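PDB 6QV5: CHAD domain from Ricinus communis, which probably binds inorganic polyphosphate through its all-helical CHAD fold and also carries a zinc ion. Local coordinates for residues A97-D102 with K136-A140. Coordinates in Å, arbitrary orientation, origin at the centre of the assembly. Residue numbers count along the deposited sequence, not the author numbering.
Sequences AARDWD and KRHAA. With ZN (zinc ion), chain B.
This is an antiparallel helix-helix contact inside a four-helix bundle of the CHAD domain. It joins helix 82-108 to helix 122-145. The axes of 97-102 and 136-140 approach to 8.8 Å and run at 159° to each other. Both segments keep regular helical phi/psi values. The register is set by A98 and K136, whose CA atoms lie 4.8 Å apart.

Small side chains meet where the helices are close: A98 CB lies 3.6 Å from K136 O and 4.1 Å from A140 CB, consistent with the 8.8 Å axis separation. K136 O remains bonded within its own helix, accepting from A140 N at 3.0 Å.

K136 is the residue most covered by the other segment, with 81 Å² buried. With chi1 and chi2 both m, then chi3 and chi4 both t, its aliphatic chain runs alongside the other helix. K136 CG is 3.9 Å from W101 CD1, and K136 CD is 4.2 Å from A97 CB. The W101 ring also packs on V129, I132 and A133 of helix 122-145 and on L253 and L257 of helix 224-260.

R137 (chi1 t, chi2 p) extends to the backbone carbonyls of A47, V48 and D53, to which its guanidinium hydrogen-bonds. This ties the helix to the region around H52. The next residue, H138, binds the zinc ion through NE2 at 1.9 Å, and H52 is the second protein ligand.

D102 OD2 and R137 NH1 are 4.3 Å apart, too far for a salt bridge. One water spans the gap: it donates to D102 OD2 at 2.7 Å and accepts from R137 NH1 at 2.8 Å.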
ATOM      1  N   ALA A  97      11.360   1.161  -1.454  1.00 56.09           N
ATOM      2  CA  ALA A  97      12.633   1.439  -0.782  1.00 55.83           C
ATOM      3  C   ALA A  97      12.774   2.940  -0.509  1.00 58.96           C
ATOM      4  O   ALA A  97      13.215   3.318   0.575  1.00 58.45           O
ATOM      5  CB  ALA A  97      13.798   0.946  -1.631  1.00 56.59           C
ATOM      6  N   ALA A  98      12.366   3.787  -1.482  1.00 54.90           N
ATOM      7  CA  ALA A  98      12.401   5.245  -1.359  1.00 54.39           C
ATOM      8  C   ALA A  98      11.363   5.728  -0.336  1.00 57.99           C
ATOM      9  O   ALA A  98      11.653   6.647   0.433  1.00 57.57           O
ATOM     10  CB  ALA A  98      12.161   5.893  -2.714  1.00 55.00           C
ATOM     11  N   ARG A  99      10.177   5.078  -0.303  1.00 54.18           N
ATOM     12  CA  ARG A  99       9.088   5.376   0.630  1.00 53.75           C
ATOM     13  C   ARG A  99       9.477   5.001   2.068  1.00 58.09           C
ATOM     14  O   ARG A  99       9.279   5.813   2.971  1.00 57.24           O
ATOM     15  CB  ARG A  99       7.775   4.686   0.188  1.00 53.03           C
ATOM     16  CG  ARG A  99       6.569   4.862   1.127  1.00 58.81           C
ATOM     17  CD  ARG A  99       6.057   6.290   1.208  1.00 62.59           C
ATOM     18  NE  ARG A  99       5.018   6.436   2.229  1.00 65.63           N
ATOM     19  CZ  ARG A  99       4.707   7.580   2.831  1.00 76.82           C
ATOM     20  NH1 ARG A  99       5.362   8.696   2.532  1.00 62.94           N
ATOM     21  NH2 ARG A  99       3.747   7.616   3.743  1.00 63.75           N
ATOM     22  N   ASP A 100      10.048   3.787   2.264  1.00 55.67           N
ATOM     23  CA  ASP A 100      10.510   3.264   3.559  1.00 56.04           C
ATOM     24  C   ASP A 100      11.471   4.228   4.264  1.00 60.86           C
ATOM     25  O   ASP A 100      11.314   4.470   5.463  1.00 60.64           O
ATOM     26  CB  ASP A 100      11.181   1.885   3.389  1.00 58.05           C
ATOM     27  CG  ASP A 100      10.245   0.707   3.159  1.00 69.86           C
ATOM     28  OD1 ASP A 100       9.008   0.907   3.204  1.00 70.75           O
ATOM     29  OD2 ASP A 100      10.749  -0.415   2.936  1.00 76.31           O
ATOM     30  N   TRP A 101      12.439   4.793   3.517  1.00 57.92           N
ATOM     31  CA  TRP A 101      13.414   5.747   4.047  1.00 58.25           C
ATOM     32  C   TRP A 101      12.808   7.122   4.325  1.00 63.05           C
ATOM     33  O   TRP A 101      13.291   7.823   5.214  1.00 62.79           O
ATOM     34  CB  TRP A 101      14.652   5.836   3.147  1.00 57.12           C
ATOM     35  CG  TRP A 101      15.579   4.674   3.333  1.00 58.18           C
ATOM     36  CD1 TRP A 101      15.572   3.501   2.640  1.00 61.10           C
ATOM     37  CD2 TRP A 101      16.585   4.536   4.346  1.00 58.13           C
ATOM     38  NE1 TRP A 101      16.544   2.657   3.124  1.00 60.65           N
ATOM     39  CE2 TRP A 101      17.176   3.265   4.177  1.00 62.11           C
ATOM     40  CE3 TRP A 101      17.068   5.380   5.362  1.00 59.39           C
ATOM     41  CZ2 TRP A 101      18.227   2.814   4.988  1.00 61.44           C
ATOM     42  CZ3 TRP A 101      18.110   4.933   6.161  1.00 60.92           C
ATOM     43  CH2 TRP A 101      18.675   3.665   5.974  1.00 61.58           C
ATOM     44  N   ASP A 102      11.745   7.496   3.590  1.00 60.45           N
ATOM     45  CA  ASP A 102      11.044   8.767   3.785  1.00 60.76           C
ATOM     46  C   ASP A 102      10.158   8.729   5.036  1.00 64.64           C
ATOM     47  O   ASP A 102      10.036   9.748   5.717  1.00 63.94           O
ATOM     48  CB  ASP A 102      10.220   9.141   2.540  1.00 62.93           C
ATOM     49  CG  ASP A 102      10.621  10.445   1.862  1.00 75.56           C
ATOM     50  OD1 ASP A 102      11.516  11.147   2.394  1.00 76.39           O
ATOM     51  OD2 ASP A 102      10.040  10.764   0.804  1.00 81.85           O
ATOM     52  N   LYS A 136      17.831   7.285  -2.425  1.00 53.72           N
ATOM     53  CA  LYS A 136      16.822   6.278  -2.769  1.00 52.97           C
ATOM     54  C   LYS A 136      15.768   6.883  -3.704  1.00 55.91           C
ATOM     55  O   LYS A 136      15.232   6.173  -4.558  1.00 54.94           O
ATOM     56  CB  LYS A 136      16.170   5.681  -1.509  1.00 54.89           C
ATOM     57  CG  LYS A 136      17.089   4.784  -0.678  1.00 65.95           C
ATOM     58  CD  LYS A 136      17.232   3.365  -1.219  1.00 74.79           C
ATOM     59  CE  LYS A 136      18.226   2.576  -0.403  1.00 86.05           C
ATOM     60  NZ  LYS A 136      18.423   1.207  -0.944  1.00 96.32           N
ATOM     61  N   ARG A 137      15.506   8.202  -3.561  1.00 52.32           N
ATOM     62  CA  ARG A 137      14.587   8.963  -4.408  1.00 52.15           C
ATOM     63  C   ARG A 137      15.192   9.104  -5.811  1.00 56.59           C
ATOM     64  O   ARG A 137      14.471   8.967  -6.798  1.00 56.44           O
ATOM     65  CB  ARG A 137      14.267  10.339  -3.779  1.00 51.53           C
ATOM     66  CG  ARG A 137      13.305  11.238  -4.580  1.00 58.79           C
ATOM     67  CD  ARG A 137      11.928  10.630  -4.821  1.00 62.46           C
ATOM     68  NE  ARG A 137      10.991  11.612  -5.368  1.00 63.88           N
ATOM     69  CZ  ARG A 137      10.077  12.256  -4.649  1.00 73.34           C
ATOM     70  NH1 ARG A 137       9.956  12.018  -3.348  1.00 58.92           N
ATOM     71  NH2 ARG A 137       9.273  13.139  -5.225  1.00 58.04           N
ATOM     72  N   HIS A 138      16.518   9.344  -5.890  1.00 53.64           N
ATOM     73  CA  HIS A 138      17.264   9.448  -7.145  1.00 53.69           C
ATOM     74  C   HIS A 138      17.303   8.101  -7.854  1.00 57.58           C
ATOM     75  O   HIS A 138      17.173   8.054  -9.077  1.00 57.20           O
ATOM     76  CB  HIS A 138      18.685   9.987  -6.899  1.00 54.57           C
ATOM     77  CG  HIS A 138      18.745  11.467  -6.668  1.00 58.08           C
ATOM     78  ND1 HIS A 138      19.933  12.097  -6.338  1.00 59.96           N
ATOM     79  CD2 HIS A 138      17.763  12.398  -6.734  1.00 59.82           C
ATOM     80  CE1 HIS A 138      19.634  13.381  -6.215  1.00 59.32           C
ATOM     81  NE2 HIS A 138      18.342  13.608  -6.447  1.00 59.57           N
ATOM     82  N   ALA A 139      17.440   7.006  -7.077  1.00 54.18           N
ATOM     83  CA  ALA A 139      17.450   5.631  -7.577  1.00 54.11           C
ATOM     84  C   ALA A 139      16.078   5.257  -8.146  1.00 58.38           C
ATOM     85  O   ALA A 139      16.011   4.583  -9.176  1.00 58.41           O
ATOM     86  CB  ALA A 139      17.840   4.671  -6.463  1.00 54.84           C
ATOM     87  N   ALA A 140      14.991   5.719  -7.487  1.00 54.83           N
ATOM     88  CA  ALA A 140      13.609   5.497  -7.916  1.00 54.45           C
ATOM     89  C   ALA A 140      13.321   6.299  -9.186  1.00 58.37           C
ATOM     90  O   ALA A 140      12.631   5.801 -10.074  1.00 57.59           O
ATOM     91  CB  ALA A 140      12.641   5.891  -6.809  1.00 55.15           C
TER
HETATM   92 ZN    ZN B 401      17.958  15.368  -5.766  0.50 64.87          ZN
HETATM   93  O   HOH W   1      11.677  11.014  -1.369  1.00 50.80           O